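Local structure of siderophore periplasmic binding protein (Thermobifida fusca, 5DH0) at residues A140-R145 / G207-H212; T177-Q182 / E304-L309; F188-G193 / F248-A253; H282-S287 / N296-Q301. The protein probably binds iron-loaded siderophores of the fuscachelin type outside the cell membrane and hands them to a transporter for uptake. All blocks are in the same frame, centred on the assembly; numbering follows the deposited sequence.

Contact 1: residues A140-R145 / G207-H212; sequences AGSGLR and GGEILH
Arg-145 and Glu-209 carry the ionic part of this contact. The guanidinium comes end-on, and both of its terminal nitrogens hold a single carboxylate oxygen: NH2 of Arg-145 lies 3.1 Å from OE1 of Glu-209, and NH1 of Arg-145 reaches the same OE1 at 3.3 Å. OE1 sits in the guanidinium plane, yet the two flat groups are turned 48° apart; NH2 uses the syn lone pair of OE1, whereas NH1 meets that oxygen from above the carboxylate plane. The arginine chain runs extended from CG to NE, which carries the charge across to helix 206-213.

The other oxygen, OE2, faces the start of helix 142-154. A water accepts from the backbone N of Ser-142 at 3.1 Å; its bond to OE2 of Glu-209 is modelled too short, so a bridge through it is doubtful.

Packing is modest. CA of Gly-141 rests 3.9 Å from CG of Glu-209, CA of Ser-142 lies over one guanidinium face, and CG1 of Ile-210 comes within 4.1 Å of NH1 of Arg-145. Tyr-292 of helix 292-307 also touches the arginine.

A glutamine in place of Glu-209 would probably leave the buried Arg-145 without its countercharge here. With the guanidinium on one oxygen and a helix start beside the other, the carboxylate is likely to be stabilised in its ionised form.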
# COMPACT_ATOMS: atom_id res chain seq x y z
N ALA A 140 -17.64 -14.56 3.45
CA ALA A 140 -17.32 -15.11 2.15
C ALA A 140 -15.87 -15.60 2.17
O ALA A 140 -15.22 -15.69 1.14
CB ALA A 140 -17.52 -14.05 1.06
N GLY A 141 -15.38 -15.89 3.38
CA GLY A 141 -14.00 -16.33 3.58
C GLY A 141 -13.92 -17.78 4.00
O GLY A 141 -14.52 -18.66 3.37
N SER A 142 -13.20 -18.06 5.09
CA SER A 142 -13.05 -19.45 5.54
C SER A 142 -14.39 -20.06 5.97
O SER A 142 -14.52 -21.28 6.04
CB SER A 142 -12.03 -19.54 6.67
OG SER A 142 -12.44 -18.83 7.83
N GLY A 143 -15.40 -19.23 6.24
CA GLY A 143 -16.73 -19.73 6.57
C GLY A 143 -17.31 -20.68 5.53
O GLY A 143 -17.99 -21.65 5.86
N LEU A 144 -17.03 -20.39 4.26
CA LEU A 144 -17.50 -21.18 3.13
C LEU A 144 -16.90 -22.59 3.08
O LEU A 144 -17.63 -23.59 3.12
CB LEU A 144 -17.17 -20.46 1.82
CG LEU A 144 -18.23 -19.56 1.20
CD1 LEU A 144 -17.68 -18.87 -0.06
CD2 LEU A 144 -19.46 -20.38 0.86
N ARG A 145 -15.57 -22.66 3.00
CA ARG A 145 -14.92 -23.95 2.81
C ARG A 145 -15.10 -24.80 4.07
O ARG A 145 -15.08 -26.04 4.00
CB ARG A 145 -13.45 -23.78 2.44
CG ARG A 145 -12.61 -22.98 3.43
CD ARG A 145 -11.20 -22.76 2.86
NE ARG A 145 -10.41 -21.87 3.71
CZ ARG A 145 -10.30 -20.56 3.53
NH1 ARG A 145 -10.93 -19.96 2.53
NH2 ARG A 145 -9.56 -19.85 4.36
N GLY A 207 -10.83 -15.28 -3.25
CA GLY A 207 -9.39 -15.34 -3.43
C GLY A 207 -8.62 -14.32 -2.62
O GLY A 207 -7.44 -14.55 -2.29
N GLY A 208 -9.25 -13.19 -2.32
CA GLY A 208 -8.62 -12.13 -1.54
C GLY A 208 -8.33 -12.61 -0.12
O GLY A 208 -7.31 -12.26 0.49
N GLU A 209 -9.25 -13.40 0.42
CA GLU A 209 -9.10 -13.95 1.75
C GLU A 209 -7.97 -14.99 1.78
O GLU A 209 -7.24 -15.07 2.76
CB GLU A 209 -10.41 -14.55 2.23
CG GLU A 209 -10.46 -14.72 3.74
CD GLU A 209 -10.08 -16.14 4.19
OE1 GLU A 209 -9.76 -16.98 3.31
OE2 GLU A 209 -10.11 -16.42 5.42
N ILE A 210 -7.82 -15.75 0.70
CA ILE A 210 -6.74 -16.73 0.64
C ILE A 210 -5.38 -16.06 0.52
O ILE A 210 -4.43 -16.47 1.19
CB ILE A 210 -6.94 -17.72 -0.51
CG1 ILE A 210 -8.07 -18.67 -0.15
CG2 ILE A 210 -5.68 -18.55 -0.72
CD1 ILE A 210 -8.66 -19.35 -1.32
N LEU A 211 -5.29 -15.02 -0.30
CA LEU A 211 -4.06 -14.23 -0.35
C LEU A 211 -3.76 -13.66 1.03
O LEU A 211 -2.61 -13.67 1.47
CB LEU A 211 -4.17 -13.11 -1.38
CG LEU A 211 -3.95 -13.53 -2.83
CD1 LEU A 211 -4.61 -12.55 -3.77
CD2 LEU A 211 -2.46 -13.63 -3.10
N HIS A 212 -4.79 -13.16 1.71
CA HIS A 212 -4.60 -12.60 3.04
C HIS A 212 -4.14 -13.69 4.04
O HIS A 212 -3.18 -13.51 4.76
CB HIS A 212 -5.89 -11.94 3.52
CG HIS A 212 -5.77 -11.25 4.84
ND1 HIS A 212 -4.96 -10.15 5.04
CD2 HIS A 212 -6.37 -11.49 6.04
CE1 HIS A 212 -5.06 -9.75 6.30
NE2 HIS A 212 -5.90 -10.55 6.93
O HOH W 1 -12.01 -15.73 6.79

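Contact 2: residues T177-Q182 / E304-L309; sequences TAYADQ and EVLKGL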
# COMPACT_ATOMS: atom_id res chain seq x y z
N THR A 177 6.80 -19.84 3.85
CA THR A 177 8.23 -19.88 4.12
C THR A 177 9.10 -19.84 2.86
O THR A 177 10.07 -19.09 2.79
CB THR A 177 8.60 -21.12 4.92
OG1 THR A 177 7.81 -21.18 6.11
CG2 THR A 177 10.06 -21.09 5.28
N ALA A 178 8.73 -20.63 1.86
CA ALA A 178 9.51 -20.73 0.63
C ALA A 178 9.59 -19.42 -0.16
O ALA A 178 10.59 -19.16 -0.84
CB ALA A 178 8.94 -21.82 -0.24
N TYR A 179 8.54 -18.60 -0.11
CA TYR A 179 8.56 -17.36 -0.88
C TYR A 179 8.41 -16.16 0.01
O TYR A 179 7.89 -15.14 -0.41
CB TYR A 179 7.46 -17.37 -1.96
CG TYR A 179 7.55 -18.58 -2.85
CD1 TYR A 179 8.30 -18.56 -4.02
CD2 TYR A 179 6.93 -19.78 -2.49
CE1 TYR A 179 8.40 -19.69 -4.83
CE2 TYR A 179 7.02 -20.91 -3.28
CZ TYR A 179 7.76 -20.86 -4.44
OH TYR A 179 7.84 -21.99 -5.23
N ALA A 180 8.89 -16.28 1.25
CA ALA A 180 8.75 -15.22 2.24
C ALA A 180 9.22 -13.88 1.71
O ALA A 180 8.62 -12.83 2.02
CB ALA A 180 9.51 -15.59 3.51
N ASP A 181 10.28 -13.89 0.91
CA ASP A 181 10.82 -12.65 0.36
C ASP A 181 9.88 -12.05 -0.69
O ASP A 181 9.66 -10.84 -0.71
CB ASP A 181 12.21 -12.88 -0.26
CG ASP A 181 13.29 -13.14 0.79
OD1 ASP A 181 12.99 -13.10 2.01
OD2 ASP A 181 14.45 -13.36 0.39
N GLN A 182 9.33 -12.90 -1.55
CA GLN A 182 8.39 -12.43 -2.57
C GLN A 182 7.11 -11.91 -1.92
O GLN A 182 6.62 -10.84 -2.27
CB GLN A 182 8.06 -13.53 -3.57
CG GLN A 182 9.19 -13.92 -4.52
CD GLN A 182 10.14 -14.95 -3.92
OE1 GLN A 182 10.13 -15.20 -2.71
NE2 GLN A 182 10.94 -15.56 -4.78
N GLU A 304 2.64 -20.73 -8.22
CA GLU A 304 3.13 -20.65 -9.59
C GLU A 304 3.52 -19.22 -10.00
O GLU A 304 4.54 -19.02 -10.68
CB GLU A 304 2.08 -21.20 -10.55
CG GLU A 304 2.54 -21.39 -11.99
CD GLU A 304 3.46 -22.60 -12.19
OE1 GLU A 304 3.89 -23.24 -11.19
OE2 GLU A 304 3.75 -22.93 -13.36
N VAL A 305 2.75 -18.22 -9.58
CA VAL A 305 3.10 -16.83 -9.86
C VAL A 305 4.35 -16.40 -9.11
O VAL A 305 5.25 -15.76 -9.67
CB VAL A 305 1.95 -15.87 -9.52
CG1 VAL A 305 2.45 -14.42 -9.44
CG2 VAL A 305 0.85 -15.98 -10.55
N LEU A 306 4.40 -16.74 -7.82
CA LEU A 306 5.54 -16.40 -6.98
C LEU A 306 6.87 -16.92 -7.56
O LEU A 306 7.88 -16.22 -7.50
CB LEU A 306 5.31 -16.95 -5.57
CG LEU A 306 4.17 -16.26 -4.80
CD1 LEU A 306 3.75 -17.07 -3.59
CD2 LEU A 306 4.59 -14.88 -4.36
N LYS A 307 6.86 -18.13 -8.12
CA LYS A 307 8.05 -18.73 -8.74
C LYS A 307 8.65 -17.83 -9.84
O LYS A 307 9.86 -17.77 -10.00
CB LYS A 307 7.73 -20.10 -9.34
CG LYS A 307 7.70 -21.26 -8.34
CD LYS A 307 7.38 -22.58 -9.05
CE LYS A 307 6.78 -23.62 -8.10
NZ LYS A 307 6.58 -24.95 -8.74
N GLY A 308 7.79 -17.16 -10.60
CA GLY A 308 8.27 -16.22 -11.60
C GLY A 308 8.52 -14.85 -10.99
O GLY A 308 8.78 -13.88 -11.71
N LEU A 309 8.45 -14.78 -9.66
CA LEU A 309 8.53 -13.54 -8.90
C LEU A 309 7.59 -12.46 -9.45
O LEU A 309 6.53 -12.18 -8.88
CB LEU A 309 9.99 -13.04 -8.86
CG LEU A 309 10.85 -13.65 -7.73
CD1 LEU A 309 11.14 -15.14 -7.97
CD2 LEU A 309 12.14 -12.87 -7.47
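Tyr-179 lays its ring against Leu-306 where the long helix 158-178 gives way to helix 180-185, so that the helical connection between the two lobes of this periplasmic binding protein packs on the end of the C-terminal helix 292-307. Tyr-179 is the first residue to leave helical geometry after the long helix and also holds the N-cap position of the next one.

From the backbone its side chain starts toward the C-terminal helix, and CG, anti to the carbonyl carbon (chi1 -55°), sends the ring out toward Leu-306. CB lies 4.1 Å from CD1 of Leu-306. CG is covered by CB and CD1 of the same leucine, and CD1 of the tyrosine approaches CB of Leu-306 at 3.7 Å. This leucine CB stands over the ring face, 4.1 Å from the centroid and 27° off the normal, a CH-pi contact. Farther out, CE1 passes from Leu-306 to the backbone N and CG of Lys-307, and CZ meets that CG too. The hydroxyl ends beside the aliphatic part of the lysine, whose chain is extended beyond CG and runs past the phenol.

Gln-182, one helical turn on, contributes its aliphatic portion: CB packs 3.8 Å from CD2 of Leu-306, and CG lies 3.6 Å from CG of Leu-309. Leu-306 thus fits between tyrosine and glutamine, while Val-305 turns to strand 246-250, touching Val-246 and Phe-248. At the outer end of the phenol, OH of Tyr-179 lies 3.2 Å from CG of Lys-307 and 3.5 Å from its CE.

Contact 3: residues F188-G193 / F248-A253; sequences FALVFG and FYETDA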
# COMPACT_ATOMS: atom_id res chain seq x y z
N PHE A 188 -0.27 -7.66 -4.30
CA PHE A 188 -1.24 -8.35 -5.14
C PHE A 188 -2.57 -7.61 -5.26
O PHE A 188 -2.91 -6.76 -4.43
CB PHE A 188 -1.53 -9.75 -4.60
CG PHE A 188 -0.38 -10.68 -4.75
CD1 PHE A 188 0.65 -10.68 -3.83
CD2 PHE A 188 -0.33 -11.55 -5.82
CE1 PHE A 188 1.72 -11.54 -3.98
CE2 PHE A 188 0.73 -12.41 -5.97
CZ PHE A 188 1.76 -12.41 -5.05
N ALA A 189 -3.33 -7.95 -6.30
CA ALA A 189 -4.70 -7.47 -6.43
C ALA A 189 -5.52 -8.52 -7.14
O ALA A 189 -5.05 -9.13 -8.11
CB ALA A 189 -4.75 -6.17 -7.17
N LEU A 190 -6.73 -8.75 -6.64
CA LEU A 190 -7.66 -9.66 -7.29
C LEU A 190 -8.88 -8.87 -7.77
O LEU A 190 -9.58 -8.21 -6.98
CB LEU A 190 -8.08 -10.79 -6.36
CG LEU A 190 -9.22 -11.60 -6.97
CD1 LEU A 190 -8.80 -12.23 -8.30
CD2 LEU A 190 -9.73 -12.65 -5.99
N VAL A 191 -9.13 -8.92 -9.08
CA VAL A 191 -10.18 -8.10 -9.68
C VAL A 191 -11.16 -8.95 -10.46
O VAL A 191 -10.81 -10.05 -10.89
CB VAL A 191 -9.59 -7.02 -10.63
CG1 VAL A 191 -8.56 -6.12 -9.89
CG2 VAL A 191 -8.97 -7.66 -11.87
N PHE A 192 -12.39 -8.44 -10.63
CA PHE A 192 -13.34 -8.98 -11.60
C PHE A 192 -14.21 -7.87 -12.20
O PHE A 192 -14.38 -6.80 -11.59
CB PHE A 192 -14.22 -10.10 -10.98
CG PHE A 192 -15.10 -9.65 -9.84
CD1 PHE A 192 -14.65 -9.74 -8.53
CD2 PHE A 192 -16.39 -9.18 -10.07
CE1 PHE A 192 -15.46 -9.34 -7.48
CE2 PHE A 192 -17.20 -8.78 -9.01
CZ PHE A 192 -16.73 -8.86 -7.72
N GLY A 193 -14.73 -8.09 -13.40
CA GLY A 193 -15.55 -7.08 -14.06
C GLY A 193 -17.03 -7.22 -13.76
O GLY A 193 -17.56 -8.32 -13.61
N PHE A 248 -4.33 -10.47 -10.41
CA PHE A 248 -5.15 -11.62 -10.78
C PHE A 248 -6.53 -11.16 -11.25
O PHE A 248 -7.11 -10.21 -10.69
CB PHE A 248 -5.33 -12.56 -9.60
CG PHE A 248 -4.13 -13.41 -9.29
CD1 PHE A 248 -3.84 -14.53 -10.07
CD2 PHE A 248 -3.33 -13.13 -8.20
CE1 PHE A 248 -2.74 -15.33 -9.77
CE2 PHE A 248 -2.24 -13.92 -7.89
CZ PHE A 248 -1.94 -15.02 -8.67
N TYR A 249 -7.08 -11.83 -12.26
CA TYR A 249 -8.47 -11.61 -12.63
C TYR A 249 -9.22 -12.94 -12.55
O TYR A 249 -8.75 -13.97 -13.00
CB TYR A 249 -8.60 -10.97 -14.05
CG TYR A 249 -7.93 -11.75 -15.18
CD1 TYR A 249 -6.61 -11.49 -15.56
CD2 TYR A 249 -8.62 -12.73 -15.88
CE1 TYR A 249 -6.00 -12.21 -16.58
CE2 TYR A 249 -8.01 -13.43 -16.90
CZ TYR A 249 -6.71 -13.17 -17.25
OH TYR A 249 -6.13 -13.88 -18.26
N GLU A 250 -10.41 -12.92 -11.98
CA GLU A 250 -11.25 -14.11 -11.92
C GLU A 250 -11.61 -14.67 -13.31
O GLU A 250 -11.90 -13.92 -14.24
CB GLU A 250 -12.52 -13.79 -11.12
CG GLU A 250 -12.20 -13.44 -9.66
CD GLU A 250 -13.43 -13.28 -8.79
OE1 GLU A 250 -14.54 -13.16 -9.37
OE2 GLU A 250 -13.28 -13.28 -7.52
N THR A 251 -11.57 -15.99 -13.43
CA THR A 251 -12.01 -16.68 -14.65
C THR A 251 -12.84 -17.88 -14.27
O THR A 251 -13.01 -18.16 -13.08
CB THR A 251 -10.84 -17.17 -15.51
OG1 THR A 251 -10.07 -18.13 -14.77
CG2 THR A 251 -9.95 -16.01 -15.95
N ASP A 252 -13.35 -18.61 -15.26
CA ASP A 252 -14.06 -19.85 -14.98
C ASP A 252 -13.06 -20.99 -14.94
O ASP A 252 -11.88 -20.77 -15.15
CB ASP A 252 -15.16 -20.12 -16.02
CG ASP A 252 -14.63 -20.45 -17.42
OD1 ASP A 252 -13.40 -20.52 -17.66
OD2 ASP A 252 -15.49 -20.62 -18.32
N ALA A 253 -13.54 -22.21 -14.70
CA ALA A 253 -12.64 -23.36 -14.55
C ALA A 253 -11.75 -23.63 -15.78
O ALA A 253 -10.73 -24.31 -15.67
CB ALA A 253 -13.44 -24.59 -14.21
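The rings of Phe-188 and Phe-248 lie side by side and point the same way. CD2 of Phe-188 reaches the edge of the Phe-248 ring, 3.7 Å from its CE2, and the carbonyl O of Ala-189 is near that edge as well. At the other end of the pairing, the Phe-192 ring and the Glu-250 carboxylate also run alongside each other, their planes 15° apart; OE1 of Glu-250 is 3.5 Å from CB of Phe-192, while its OE2 is hydrogen-bonded to Ser-287. With CG placed between the backbone N and carbonyl carbon (chi1 62°), Phe-192 is turned along this carboxylate.

Leu-190 crosses Phe-248 at about a right angle, CD1 touching CB at 3.7 Å. On the reverse face, CG2 of Val-191 packs on CB of Tyr-249.

Three backbone bonds join the strands: Phe-248 N to Ala-189 O (2.8 Å), Val-191 N to Phe-248 O (2.9 Å) and Glu-250 N to Val-191 O (3.1 Å). This register of parallel strands, with strand 281-284 beyond and helices packed against both faces, belongs to the alpha/beta sandwich lobe of periplasmic binding proteins.

Contact 4: residues H282-S287 / N296-Q301; sequences HPLRYS and NIVLDQ
Ile-297 meets Arg-285 and Tyr-286 with two different branches. Its CG2 lies over one face of the Arg-285 guanidinium, 3.8 Å from NH2, and also reaches CD2 of Tyr-286 at 3.9 Å; CD1 of the isoleucine comes near CD2 and CE2 of Tyr-286. The NE of Arg-285 turns elsewhere, to a weak bond with the carbonyl of Ala-253.

Val-298 follows, with CG2 under the turn in the chain: this methyl faces the carbonyl oxygens of Arg-285 and Tyr-286, while CG1 meets CD1 of Leu-284 at 4.2 Å. Here residues 296-301 of helix 292-307 run nearly antiparallel to strand residues 282-284 (169°), covering one face of the beta-sheet in the C-terminal lobe of this periplasmic binding protein. Leu-299 starts away from residues 282-287, and its side chain touches Phe-168 and Arg-171 of helix 158-178.

Gln-301 is extended beyond CG, and its amide reaches the backbone of Arg-285 with both ends. Arg-285 N donates to OE1 of Gln-301 at 2.9 Å, in the carbonyl plane and on a lone pair, with an N-H...O angle of 162°. NE2 of Gln-301 returns a bond to O of Arg-285 at 3.0 Å, and a weak one joins it to O of Ile-297 in its own helix. This pair of bonds fixes the rotation of the amide and satisfies both backbone groups of Arg-285. Cutting Gln-301 back to an alanine is likely to leave the N-H and carbonyl of Arg-285 without these mates and open a gap beside Leu-284, whose CD1 packs 3.6 Å from NE2 of Gln-301.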
# COMPACT_ATOMS: atom_id res chain seq x y z
N HIS A 282 -2.59 -12.28 -14.45
CA HIS A 282 -2.75 -13.72 -14.54
C HIS A 282 -4.18 -14.10 -14.25
O HIS A 282 -4.84 -13.46 -13.44
CB HIS A 282 -1.82 -14.44 -13.55
CG HIS A 282 -0.37 -14.12 -13.73
ND1 HIS A 282 0.47 -14.86 -14.54
CD2 HIS A 282 0.39 -13.12 -13.22
CE1 HIS A 282 1.68 -14.33 -14.52
NE2 HIS A 282 1.66 -13.27 -13.73
N PRO A 283 -4.67 -15.13 -14.91
CA PRO A 283 -6.00 -15.63 -14.56
C PRO A 283 -5.98 -16.34 -13.21
O PRO A 283 -4.90 -16.76 -12.76
CB PRO A 283 -6.33 -16.60 -15.70
CG PRO A 283 -4.99 -17.04 -16.19
CD PRO A 283 -4.07 -15.86 -16.04
N LEU A 284 -7.14 -16.47 -12.57
CA LEU A 284 -7.28 -17.19 -11.31
C LEU A 284 -8.59 -17.97 -11.26
O LEU A 284 -9.65 -17.39 -11.12
CB LEU A 284 -7.20 -16.25 -10.12
CG LEU A 284 -7.27 -16.97 -8.77
CD1 LEU A 284 -6.03 -17.83 -8.55
CD2 LEU A 284 -7.47 -15.99 -7.62
N ARG A 285 -8.50 -19.28 -11.38
CA ARG A 285 -9.65 -20.16 -11.28
C ARG A 285 -10.05 -20.46 -9.83
O ARG A 285 -9.21 -20.40 -8.92
CB ARG A 285 -9.34 -21.48 -11.99
CG ARG A 285 -9.11 -21.36 -13.48
CD ARG A 285 -7.98 -22.27 -13.87
NE ARG A 285 -8.24 -23.62 -13.42
CZ ARG A 285 -7.33 -24.38 -12.81
NH1 ARG A 285 -6.10 -23.92 -12.60
NH2 ARG A 285 -7.66 -25.61 -12.43
N TYR A 286 -11.32 -20.82 -9.64
CA TYR A 286 -11.88 -21.19 -8.34
C TYR A 286 -11.61 -20.14 -7.27
O TYR A 286 -11.45 -20.47 -6.10
CB TYR A 286 -11.35 -22.56 -7.90
CG TYR A 286 -11.86 -23.66 -8.79
CD1 TYR A 286 -13.21 -24.00 -8.80
CD2 TYR A 286 -11.00 -24.36 -9.63
CE1 TYR A 286 -13.69 -25.00 -9.62
CE2 TYR A 286 -11.48 -25.36 -10.47
CZ TYR A 286 -12.82 -25.68 -10.46
OH TYR A 286 -13.31 -26.68 -11.27
N SER A 287 -11.57 -18.89 -7.71
CA SER A 287 -11.48 -17.72 -6.84
C SER A 287 -12.45 -17.79 -5.68
O SER A 287 -12.14 -17.35 -4.58
CB SER A 287 -11.75 -16.45 -7.66
OG SER A 287 -11.85 -15.30 -6.84
N ASN A 296 -7.24 -25.13 -2.37
CA ASN A 296 -5.90 -25.62 -2.71
C ASN A 296 -5.50 -25.31 -4.16
O ASN A 296 -4.36 -24.95 -4.42
CB ASN A 296 -5.78 -27.13 -2.44
CG ASN A 296 -5.43 -27.43 -0.99
OD1 ASN A 296 -4.45 -26.90 -0.46
ND2 ASN A 296 -6.22 -28.28 -0.33
N ILE A 297 -6.44 -25.40 -5.09
CA ILE A 297 -6.15 -25.02 -6.48
C ILE A 297 -5.75 -23.55 -6.58
O ILE A 297 -4.83 -23.20 -7.31
CB ILE A 297 -7.35 -25.33 -7.38
CG1 ILE A 297 -7.47 -26.85 -7.52
CG2 ILE A 297 -7.23 -24.64 -8.74
CD1 ILE A 297 -8.84 -27.31 -7.93
N VAL A 298 -6.41 -22.71 -5.79
CA VAL A 298 -6.02 -21.30 -5.71
C VAL A 298 -4.58 -21.10 -5.19
O VAL A 298 -3.82 -20.32 -5.78
CB VAL A 298 -7.01 -20.51 -4.81
CG1 VAL A 298 -6.49 -19.12 -4.55
CG2 VAL A 298 -8.37 -20.45 -5.48
N LEU A 299 -4.22 -21.77 -4.09
CA LEU A 299 -2.83 -21.79 -3.60
C LEU A 299 -1.84 -22.21 -4.66
O LEU A 299 -0.78 -21.61 -4.79
CB LEU A 299 -2.68 -22.74 -2.42
CG LEU A 299 -3.18 -22.22 -1.09
CD1 LEU A 299 -2.81 -23.21 -0.00
CD2 LEU A 299 -2.58 -20.85 -0.85
N ASP A 300 -2.17 -23.26 -5.41
CA ASP A 300 -1.27 -23.74 -6.45
C ASP A 300 -1.03 -22.68 -7.53
O ASP A 300 0.06 -22.61 -8.10
CB ASP A 300 -1.80 -25.04 -7.08
N GLN A 301 -2.02 -21.84 -7.79
CA GLN A 301 -1.89 -20.81 -8.80
C GLN A 301 -1.08 -19.62 -8.28
O GLN A 301 -0.32 -19.01 -9.02
CB GLN A 301 -3.27 -20.34 -9.29
CG GLN A 301 -4.05 -21.34 -10.13
CD GLN A 301 -5.47 -20.85 -10.42
OE1 GLN A 301 -5.70 -20.14 -11.40
NE2 GLN A 301 -6.41 -21.22 -9.58

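Contact 3 is the buried core, held by backbone bonds between neighbouring strands and by apolar side chains. Contact 4 is partly buried and joins the same sheet to helix 292-307; the two meet where OE2 of Glu-250 bonds to OG of Ser-287 and where strands 246-250 and 281-284 pair. Contact 2 lies at the surface, its centre about 24 Å from that of the chain, and uses the far end of the same helix with largely apolar packing; Val-305 and Leu-306 reach the phenylalanines of contact 3. Contact 1, partly buried, differs in resting on a salt bridge, while Ile-210 packs on Val-298 and Leu-299 of contact 4.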